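Long-range contacts in lipoprotein (PDB 4QHQ), which binds methionine between its two lobes and probably hands it to an ABC transporter as a membrane-attached nutrient-binding lipoprotein: residues V1-V7 with N29-F35; I80-Y86 with A187-L193; A100-P105 with D165-V170. One frame throughout, in Å; residues are numbered along the deposited sequence.

Contact 1 of 3, residues V1-V7 with N29-F35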
loop_
_atom_site.group_PDB
_atom_site.type_symbol
_atom_site.label_atom_id
_atom_site.label_comp_id
_atom_site.label_asym_id
_atom_site.label_seq_id
_atom_site.Cartn_x
_atom_site.Cartn_y
_atom_site.Cartn_z
ATOM N N VAL A 1 1.077 -27.378 1.478
ATOM C CA VAL A 1 1.802 -26.295 0.832
ATOM C C VAL A 1 0.964 -25.030 0.849
ATOM O O VAL A 1 -0.114 -24.978 0.256
ATOM C CB VAL A 1 2.145 -26.641 -0.623
ATOM C CG1 VAL A 1 2.810 -25.463 -1.297
ATOM C CG2 VAL A 1 3.038 -27.860 -0.678
ATOM N N ILE A 2 1.466 -24.015 1.542
ATOM C CA ILE A 2 0.745 -22.758 1.694
ATOM C C ILE A 2 1.189 -21.725 0.663
ATOM O O ILE A 2 2.313 -21.222 0.718
ATOM C CB ILE A 2 0.930 -22.192 3.112
ATOM C CG1 ILE A 2 0.530 -23.258 4.145
ATOM C CG2 ILE A 2 0.146 -20.883 3.285
ATOM C CD1 ILE A 2 0.804 -22.866 5.579
ATOM N N LYS A 3 0.293 -21.412 -0.272
ATOM C CA LYS A 3 0.580 -20.454 -1.327
ATOM C C LYS A 3 0.177 -19.055 -0.877
ATOM O O LYS A 3 -1.000 -18.777 -0.622
ATOM C CB LYS A 3 -0.134 -20.855 -2.625
ATOM C CG LYS A 3 0.262 -22.227 -3.163
ATOM C CD LYS A 3 -0.454 -22.539 -4.469
ATOM C CE LYS A 3 0.033 -21.636 -5.591
ATOM N NZ LYS A 3 -0.739 -21.839 -6.850
ATOM N N VAL A 4 1.171 -18.185 -0.747
ATOM C CA VAL A 4 0.939 -16.814 -0.305
ATOM C C VAL A 4 1.251 -15.859 -1.433
ATOM O O VAL A 4 2.380 -15.816 -1.912
ATOM C CB VAL A 4 1.803 -16.461 0.916
ATOM C CG1 VAL A 4 1.528 -15.024 1.357
ATOM C CG2 VAL A 4 1.549 -17.457 2.046
ATOM N N GLY A 5 0.244 -15.101 -1.856
ATOM C CA GLY A 5 0.434 -14.094 -2.887
ATOM C C GLY A 5 0.938 -12.777 -2.341
ATOM O O GLY A 5 0.473 -12.288 -1.311
ATOM N N THR A 6 1.883 -12.175 -3.046
ATOM C CA THR A 6 2.367 -10.873 -2.631
ATOM C C THR A 6 2.783 -10.082 -3.855
ATOM O O THR A 6 2.770 -10.616 -4.961
ATOM C CB THR A 6 3.506 -10.992 -1.614
ATOM O OG1 THR A 6 3.653 -9.732 -0.940
ATOM C CG2 THR A 6 4.805 -11.391 -2.275
ATOM N N VAL A 7 3.108 -8.811 -3.658
ATOM C CA VAL A 7 3.518 -7.964 -4.763
ATOM C C VAL A 7 5.042 -7.924 -4.833
ATOM O O VAL A 7 5.716 -7.783 -3.811
ATOM C CB VAL A 7 2.919 -6.554 -4.621
ATOM C CG1 VAL A 7 3.520 -5.607 -5.638
ATOM C CG2 VAL A 7 1.404 -6.610 -4.784
ATOM N N ASN A 29 5.285 -25.176 5.069
ATOM C CA ASN A 29 5.877 -25.075 3.739
ATOM C C ASN A 29 5.208 -23.948 2.960
ATOM O O ASN A 29 4.145 -24.135 2.370
ATOM C CB ASN A 29 5.749 -26.414 2.992
ATOM C CG ASN A 29 6.557 -26.450 1.702
ATOM O OD1 ASN A 29 7.241 -25.481 1.358
ATOM N ND2 ASN A 29 6.488 -27.565 0.985
ATOM N N VAL A 30 5.837 -22.776 2.969
ATOM C CA VAL A 30 5.265 -21.600 2.331
ATOM C C VAL A 30 5.862 -21.376 0.950
ATOM O O VAL A 30 7.084 -21.407 0.778
ATOM C CB VAL A 30 5.503 -20.339 3.187
ATOM C CG1 VAL A 30 5.131 -19.066 2.421
ATOM C CG2 VAL A 30 4.731 -20.427 4.496
ATOM N N LYS A 31 4.997 -21.167 -0.037
ATOM C CA LYS A 31 5.456 -20.775 -1.361
ATOM C C LYS A 31 5.010 -19.345 -1.622
ATOM O O LYS A 31 3.852 -18.984 -1.392
ATOM C CB LYS A 31 4.926 -21.721 -2.436
ATOM C CG LYS A 31 5.406 -23.153 -2.266
ATOM C CD LYS A 31 6.931 -23.267 -2.319
ATOM C CE LYS A 31 7.392 -24.706 -2.081
ATOM N NZ LYS A 31 8.875 -24.846 -2.197
ATOM N N VAL A 32 5.942 -18.512 -2.067
ATOM C CA VAL A 32 5.647 -17.107 -2.290
ATOM C C VAL A 32 5.371 -16.879 -3.763
ATOM O O VAL A 32 6.247 -17.061 -4.610
ATOM C CB VAL A 32 6.807 -16.224 -1.813
ATOM C CG1 VAL A 32 6.476 -14.754 -2.002
ATOM C CG2 VAL A 32 7.104 -16.508 -0.357
ATOM N N ILE A 33 4.131 -16.503 -4.058
ATOM C CA ILE A 33 3.687 -16.270 -5.426
ATOM C C ILE A 33 3.648 -14.767 -5.662
ATOM O O ILE A 33 2.892 -14.063 -5.010
ATOM C CB ILE A 33 2.275 -16.825 -5.662
ATOM C CG1 ILE A 33 2.205 -18.298 -5.242
ATOM C CG2 ILE A 33 1.878 -16.693 -7.133
ATOM C CD1 ILE A 33 3.294 -19.149 -5.842
ATOM N N GLU A 34 4.444 -14.288 -6.610
ATOM C CA GLU A 34 4.574 -12.858 -6.848
ATOM C C GLU A 34 3.653 -12.332 -7.943
ATOM O O GLU A 34 3.460 -12.968 -8.980
ATOM C CB GLU A 34 6.033 -12.516 -7.145
ATOM C CG GLU A 34 6.974 -12.979 -6.038
ATOM C CD GLU A 34 8.383 -12.445 -6.193
ATOM O OE1 GLU A 34 8.564 -11.426 -6.894
ATOM O OE2 GLU A 34 9.310 -13.045 -5.605
ATOM N N PHE A 35 3.091 -11.154 -7.691
ATOM C CA PHE A 35 2.240 -10.464 -8.641
ATOM C C PHE A 35 2.868 -9.103 -8.874
ATOM O O PHE A 35 3.541 -8.564 -7.991
ATOM C CB PHE A 35 0.824 -10.307 -8.083
ATOM C CG PHE A 35 0.091 -11.604 -7.913
ATOM C CD1 PHE A 35 0.283 -12.384 -6.783
ATOM C CD2 PHE A 35 -0.788 -12.049 -8.884
ATOM C CE1 PHE A 35 -0.393 -13.578 -6.615
ATOM C CE2 PHE A 35 -1.467 -13.256 -8.733
ATOM C CZ PHE A 35 -1.265 -14.028 -7.597
#
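Phe35 lies along the neighbouring strand with its ring edge turned to the backbone of Gly5 and Thr6. With CG beside the backbone N (chi1 -66°), the side chain runs back alongside residues 5 and 6. Its CB sits 3.7 Å from Thr6 O, CD1 passes 3.6 Å from that same oxygen, which lies in the ring plane at its edge, and CE1 ends 3.9 Å from Gly5 CA, where no side chain stands in its way. Thr6 O also accepts the backbone bond from Phe35 N at 2.8 Å. That bond closes a parallel run of six, alternating between the strands from Ile2 N to Asn29 O onward; Val4 N to Lys31 O is almost perfectly straight, with an N-H...O angle of 178°. On the Phe35 side, the Lys3 side chain slants across Ile33, its CE 4.0 Å from Ile33 CG1. On the other, Val4 CG2 meets Val30 CG1 and Thr6 CG2 meets Val32 CG1, while Thr6 OG1 turns to Ser54 O. The strands are the two arms of a beta-alpha-beta unit, 30-35 forming one edge of the six-stranded sheet and 2-7 lying between it and 52-57. Helices 10-26 and 211-220 cover the Val4 and Val30 face, and helix 41-47 packs on Phe35.

Contact 2 of 3, residues I80-Y86 with A187-L193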
loop_
_atom_site.group_PDB
_atom_site.type_symbol
_atom_site.label_atom_id
_atom_site.label_comp_id
_atom_site.label_asym_id
_atom_site.label_seq_id
_atom_site.Cartn_x
_atom_site.Cartn_y
_atom_site.Cartn_z
ATOM N N ILE A 80 3.149 -0.905 8.366
ATOM C CA ILE A 80 2.571 0.310 7.814
ATOM C C ILE A 80 3.678 1.085 7.097
ATOM O O ILE A 80 4.853 1.039 7.489
ATOM C CB ILE A 80 1.894 1.154 8.924
ATOM C CG1 ILE A 80 1.077 2.308 8.336
ATOM C CG2 ILE A 80 2.921 1.654 9.942
ATOM C CD1 ILE A 80 0.095 2.910 9.328
ATOM N N SER A 81 3.310 1.765 6.018
ATOM C CA SER A 81 4.302 2.456 5.214
ATOM C C SER A 81 3.721 3.765 4.708
ATOM O O SER A 81 3.090 3.789 3.647
ATOM C CB SER A 81 4.756 1.582 4.046
ATOM O OG SER A 81 3.662 1.215 3.233
ATOM N N PRO A 82 3.930 4.844 5.464
ATOM C CA PRO A 82 3.403 6.170 5.107
ATOM C C PRO A 82 3.676 6.536 3.651
ATOM O O PRO A 82 4.803 6.425 3.168
ATOM C CB PRO A 82 4.162 7.099 6.053
ATOM C CG PRO A 82 4.369 6.256 7.273
ATOM C CD PRO A 82 4.706 4.892 6.713
ATOM N N ILE A 83 2.627 6.946 2.956
ATOM C CA ILE A 83 2.746 7.242 1.543
ATOM C C ILE A 83 3.399 8.608 1.360
ATOM O O ILE A 83 3.166 9.549 2.134
ATOM C CB ILE A 83 1.378 7.132 0.835
ATOM C CG1 ILE A 83 1.548 7.034 -0.684
ATOM C CG2 ILE A 83 0.424 8.220 1.247
ATOM C CD1 ILE A 83 0.306 6.495 -1.397
ATOM N N GLY A 84 4.241 8.699 0.345
ATOM C CA GLY A 84 4.966 9.932 0.101
ATOM C C GLY A 84 4.612 10.616 -1.196
ATOM O O GLY A 84 4.014 10.009 -2.111
ATOM N N VAL A 85 4.995 11.886 -1.266
ATOM C CA VAL A 85 4.940 12.675 -2.486
ATOM C C VAL A 85 6.372 12.803 -2.987
ATOM O O VAL A 85 7.287 13.145 -2.212
ATOM C CB VAL A 85 4.395 14.082 -2.205
ATOM C CG1 VAL A 85 4.306 14.881 -3.489
ATOM C CG2 VAL A 85 3.028 14.013 -1.547
ATOM N N TYR A 86 6.555 12.565 -4.287
ATOM C CA TYR A 86 7.872 12.543 -4.909
ATOM C C TYR A 86 7.901 13.505 -6.073
ATOM O O TYR A 86 6.879 13.772 -6.693
ATOM C CB TYR A 86 8.236 11.135 -5.400
ATOM C CG TYR A 86 8.242 10.142 -4.280
ATOM C CD1 TYR A 86 7.078 9.505 -3.897
ATOM C CD2 TYR A 86 9.402 9.897 -3.558
ATOM C CE1 TYR A 86 7.063 8.619 -2.834
ATOM C CE2 TYR A 86 9.405 9.029 -2.501
ATOM C CZ TYR A 86 8.236 8.380 -2.150
ATOM O OH TYR A 86 8.248 7.510 -1.089
ATOM N N ALA A 187 11.196 11.738 -0.438
ATOM C CA ALA A 187 9.850 12.292 -0.454
ATOM C C ALA A 187 9.867 13.748 -0.020
ATOM O O ALA A 187 10.601 14.133 0.892
ATOM C CB ALA A 187 8.910 11.467 0.432
ATOM N N ILE A 188 9.057 14.553 -0.691
ATOM C CA ILE A 188 8.942 15.960 -0.357
ATOM C C ILE A 188 7.808 16.224 0.626
ATOM O O ILE A 188 7.691 17.324 1.169
ATOM C CB ILE A 188 8.824 16.852 -1.607
ATOM C CG1 ILE A 188 7.501 16.618 -2.339
ATOM C CG2 ILE A 188 10.020 16.623 -2.533
ATOM C CD1 ILE A 188 7.320 17.599 -3.507
ATOM N N ALA A 189 7.004 15.194 0.879
ATOM C CA ALA A 189 5.990 15.215 1.929
ATOM C C ALA A 189 5.655 13.780 2.258
ATOM O O ALA A 189 5.778 12.888 1.410
ATOM C CB ALA A 189 4.743 15.943 1.472
ATOM N N LEU A 190 5.217 13.551 3.486
ATOM C CA LEU A 190 4.957 12.197 3.943
ATOM C C LEU A 190 3.733 12.141 4.848
ATOM O O LEU A 190 3.529 12.990 5.715
ATOM C CB LEU A 190 6.176 11.654 4.696
ATOM C CG LEU A 190 6.371 10.144 4.794
ATOM C CD1 LEU A 190 6.700 9.557 3.424
ATOM C CD2 LEU A 190 7.468 9.818 5.802
ATOM N N GLU A 191 2.927 11.109 4.628
ATOM C CA GLU A 191 1.769 10.805 5.459
ATOM C C GLU A 191 2.206 10.471 6.883
ATOM O O GLU A 191 3.328 10.000 7.108
ATOM C CB GLU A 191 1.087 9.595 4.845
ATOM C CG GLU A 191 -0.209 9.134 5.437
ATOM C CD GLU A 191 -0.662 7.869 4.722
ATOM O OE1 GLU A 191 0.103 6.877 4.747
ATOM O OE2 GLU A 191 -1.751 7.875 4.106
ATOM N N SER A 192 1.315 10.701 7.839
ATOM C CA SER A 192 1.583 10.353 9.230
ATOM C C SER A 192 1.453 8.859 9.474
ATOM O O SER A 192 0.680 8.178 8.809
ATOM C CB SER A 192 0.604 11.067 10.151
ATOM O OG SER A 192 0.909 10.793 11.511
ATOM N N LEU A 193 2.182 8.364 10.466
ATOM C CA LEU A 193 2.046 6.978 10.903
ATOM C C LEU A 193 0.703 6.699 11.575
ATOM O O LEU A 193 0.336 5.538 11.771
ATOM C CB LEU A 193 3.185 6.599 11.854
ATOM C CG LEU A 193 4.520 6.288 11.173
ATOM C CD1 LEU A 193 5.656 6.380 12.176
ATOM C CD2 LEU A 193 4.480 4.911 10.511
#
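Glu191 reaches across to Ile83 with an extended side chain, its CG anti to the backbone N (chi1 -175°), and brings its carboxylate up beside the isoleucine. The two side chains cross at a slant: Ile83 CG2 lies 3.6 Å from Glu191 OE2, while Ile83 N donates to Glu191 OE1 at 3.1 Å, coming from above the carboxylate plane, 59° out of it. Glu191 N returns a bond to Ile83 O, so one residue holds both backbone polar groups of the other. OE1 also forms a salt bridge with Arg113, a residue of the methionine pocket, as is Ser81, whose CB points away from 187-193 and whose side chain touches the bound methionine. The carboxylate thus probably helps to position that arginine and balance its charge. Farther along, the segments pair antiparallel in one lobe of this periplasmic-binding-protein fold, the short, weakly bonded strand 189-190 lying outermost in the five-stranded sheet and 84-86 next to it; Gly84 and Leu190 form a non-hydrogen-bonded pair. The Val85 and Ile188 side chains cross at a slant, CG1 to CG1 3.8 Å, and Val85 O takes a short 2.7 Å bond from Ile188 N. The Tyr86 ring passes obliquely by Ala187 CB, with CE2 3.8 Å away. At the far end Leu193 CD2 touches both Pro82 CG, at 3.5 Å, and Ile80 CG2, at 3.7 Å.

Contact 3 of 3, residues A100-P105 with D165-V170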
loop_
_atom_site.group_PDB
_atom_site.type_symbol
_atom_site.label_atom_id
_atom_site.label_comp_id
_atom_site.label_asym_id
_atom_site.label_seq_id
_atom_site.Cartn_x
_atom_site.Cartn_y
_atom_site.Cartn_z
ATOM N N ALA A 100 0.506 23.193 -12.236
ATOM C CA ALA A 100 1.401 22.057 -12.047
ATOM C C ALA A 100 0.670 20.745 -12.267
ATOM O O ALA A 100 -0.497 20.607 -11.898
ATOM C CB ALA A 100 1.998 22.075 -10.656
ATOM N N LYS A 101 1.372 19.787 -12.861
ATOM C CA LYS A 101 0.826 18.456 -13.102
ATOM C C LYS A 101 1.182 17.538 -11.945
ATOM O O LYS A 101 2.356 17.402 -11.603
ATOM C CB LYS A 101 1.432 17.867 -14.373
ATOM C CG LYS A 101 0.867 18.410 -15.674
ATOM C CD LYS A 101 1.449 17.654 -16.870
ATOM C CE LYS A 101 1.269 16.142 -16.726
ATOM N NZ LYS A 101 1.874 15.388 -17.871
ATOM N N LEU A 102 0.174 16.916 -11.341
ATOM C CA LEU A 102 0.400 15.899 -10.321
ATOM C C LEU A 102 -0.179 14.579 -10.797
ATOM O O LEU A 102 -1.036 14.546 -11.681
ATOM C CB LEU A 102 -0.266 16.278 -8.997
ATOM C CG LEU A 102 0.116 17.601 -8.340
ATOM C CD1 LEU A 102 -0.386 17.656 -6.904
ATOM C CD2 LEU A 102 1.611 17.800 -8.393
ATOM N N ALA A 103 0.300 13.493 -10.220
ATOM C CA ALA A 103 -0.262 12.185 -10.495
ATOM C C ALA A 103 -0.526 11.475 -9.174
ATOM O O ALA A 103 0.273 11.575 -8.236
ATOM C CB ALA A 103 0.678 11.379 -11.373
ATOM N N VAL A 104 -1.676 10.808 -9.102
ATOM C CA VAL A 104 -2.051 10.012 -7.933
ATOM C C VAL A 104 -2.567 8.637 -8.383
ATOM O O VAL A 104 -2.938 8.469 -9.552
ATOM C CB VAL A 104 -3.143 10.721 -7.079
ATOM C CG1 VAL A 104 -2.635 12.063 -6.553
ATOM C CG2 VAL A 104 -4.432 10.889 -7.862
ATOM N N PRO A 105 -2.593 7.648 -7.463
ATOM C CA PRO A 105 -3.192 6.357 -7.810
ATOM C C PRO A 105 -4.662 6.476 -8.212
ATOM O O PRO A 105 -5.335 7.441 -7.847
ATOM C CB PRO A 105 -3.078 5.562 -6.505
ATOM C CG PRO A 105 -1.917 6.180 -5.767
ATOM C CD PRO A 105 -2.071 7.649 -6.084
ATOM N N ASP A 165 7.637 13.274 -16.192
ATOM C CA ASP A 165 6.636 14.010 -16.959
ATOM C C ASP A 165 5.540 14.647 -16.099
ATOM O O ASP A 165 4.513 15.087 -16.627
ATOM C CB ASP A 165 5.985 13.088 -18.002
ATOM C CG ASP A 165 6.901 12.780 -19.174
ATOM O OD1 ASP A 165 8.137 12.804 -18.996
ATOM O OD2 ASP A 165 6.385 12.524 -20.287
ATOM N N VAL A 166 5.749 14.697 -14.787
ATOM C CA VAL A 166 4.828 15.398 -13.894
ATOM C C VAL A 166 5.632 16.229 -12.912
ATOM O O VAL A 166 6.845 16.055 -12.776
ATOM C CB VAL A 166 3.913 14.434 -13.093
ATOM C CG1 VAL A 166 3.033 13.611 -14.027
ATOM C CG2 VAL A 166 4.739 13.527 -12.202
ATOM N N ASP A 167 4.957 17.138 -12.224
ATOM C CA ASP A 167 5.654 17.969 -11.251
ATOM C C ASP A 167 5.770 17.316 -9.877
ATOM O O ASP A 167 6.709 17.601 -9.133
ATOM C CB ASP A 167 5.016 19.351 -11.198
ATOM C CG ASP A 167 5.088 20.039 -12.532
ATOM O OD1 ASP A 167 6.201 20.067 -13.095
ATOM O OD2 ASP A 167 4.043 20.497 -13.038
ATOM N N ALA A 168 4.838 16.421 -9.557
ATOM C CA ALA A 168 4.939 15.604 -8.360
ATOM C C ALA A 168 3.986 14.426 -8.499
ATOM O O ALA A 168 3.035 14.473 -9.273
ATOM C CB ALA A 168 4.616 16.413 -7.106
ATOM N N ALA A 169 4.245 13.370 -7.740
ATOM C CA ALA A 169 3.348 12.221 -7.719
ATOM C C ALA A 169 3.265 11.657 -6.319
ATOM O O ALA A 169 4.250 11.657 -5.591
ATOM C CB ALA A 169 3.826 11.141 -8.675
ATOM N N VAL A 170 2.082 11.184 -5.953
ATOM C CA VAL A 170 1.908 10.479 -4.687
ATOM C C VAL A 170 2.021 8.990 -5.008
ATOM O O VAL A 170 1.246 8.467 -5.821
ATOM C CB VAL A 170 0.551 10.783 -4.048
ATOM C CG1 VAL A 170 0.422 10.019 -2.722
ATOM C CG2 VAL A 170 0.382 12.283 -3.833
#
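Lys101 and Asp167 grip each other through main chain and side chain at once. Asp167 OD2 takes the bond from Lys101 N at 2.8 Å, met on the anti side and 23° out of the carboxylate plane, and Asp167 N gives one back to Lys101 O at 2.7 Å. The aspartate can do this because its CG lies beside its own backbone N (chi1 -60°), which folds the carboxylate toward the same residue that the N-H addresses. Lys101 O has a second, weak donor in Ala168 N. The lysine side chain bends at chi3 and crosses Val166 at about a right angle, CE lying 4.1 Å from Val166 CG1, before NZ bonds to Asp165 O at 2.9 Å, nearly in line with the carbonyl.

Beyond this polar end the chains settle into regular parallel pairing. Ala103 N donates to Ala168 O and Val170 N to Ala103 O. Leu102 CD2 touches Ala168 CB at 3.6 Å on one face, and on the other the methyls of Ala103 and Ala169 meet at 4.2 Å. The Val104 and Val170 side chains lie side by side, pointing the same way, CG1 of the first toward CG2 of the second.

Farther out, strand 150-154 bonds to the other edge of 101-105, and Val85 of strand 84-86 packs on Ala168 and Val170. Helix 108-120 lies over Leu102, Val104 and Val170, while Ser87 OG binds Asp167 O. Pro105, having no N-H, brings CD to 3.4 Å from Val170 O, and that buried oxygen finds no hydrogen-bond partner. The chemistry is therefore lopsided: an aspartate and a lysine, both probably charged, bond across the contact to backbone groups where the pairing starts, and apolar side chains, alanines and valines among them, take over farther along the strands.

How the contacts relate
Contacts 2 and 3 belong to the same five-stranded sheet: strand 84-86 lies next to 168-171, and Tyr86 N comes 2.8 Å from Ala169 O, a probable hydrogen bond. Contact 3 is nested inside the chain loop that contact 2 closes. Contact 1 belongs to the six-stranded sheet, its centre about 28 Å from that of contact 2 and about 33 Å from that of contact 3. Contact 3 is the buried one; contacts 1 and 2 are partly buried, each including an outermost strand. Contact 1 relies on regular parallel backbone bonds; contacts 2 and 3 both add side-chain-to-backbone bonds, contact 2 from a glutamate whose carboxylate also salt-bridges pocket residue Arg113.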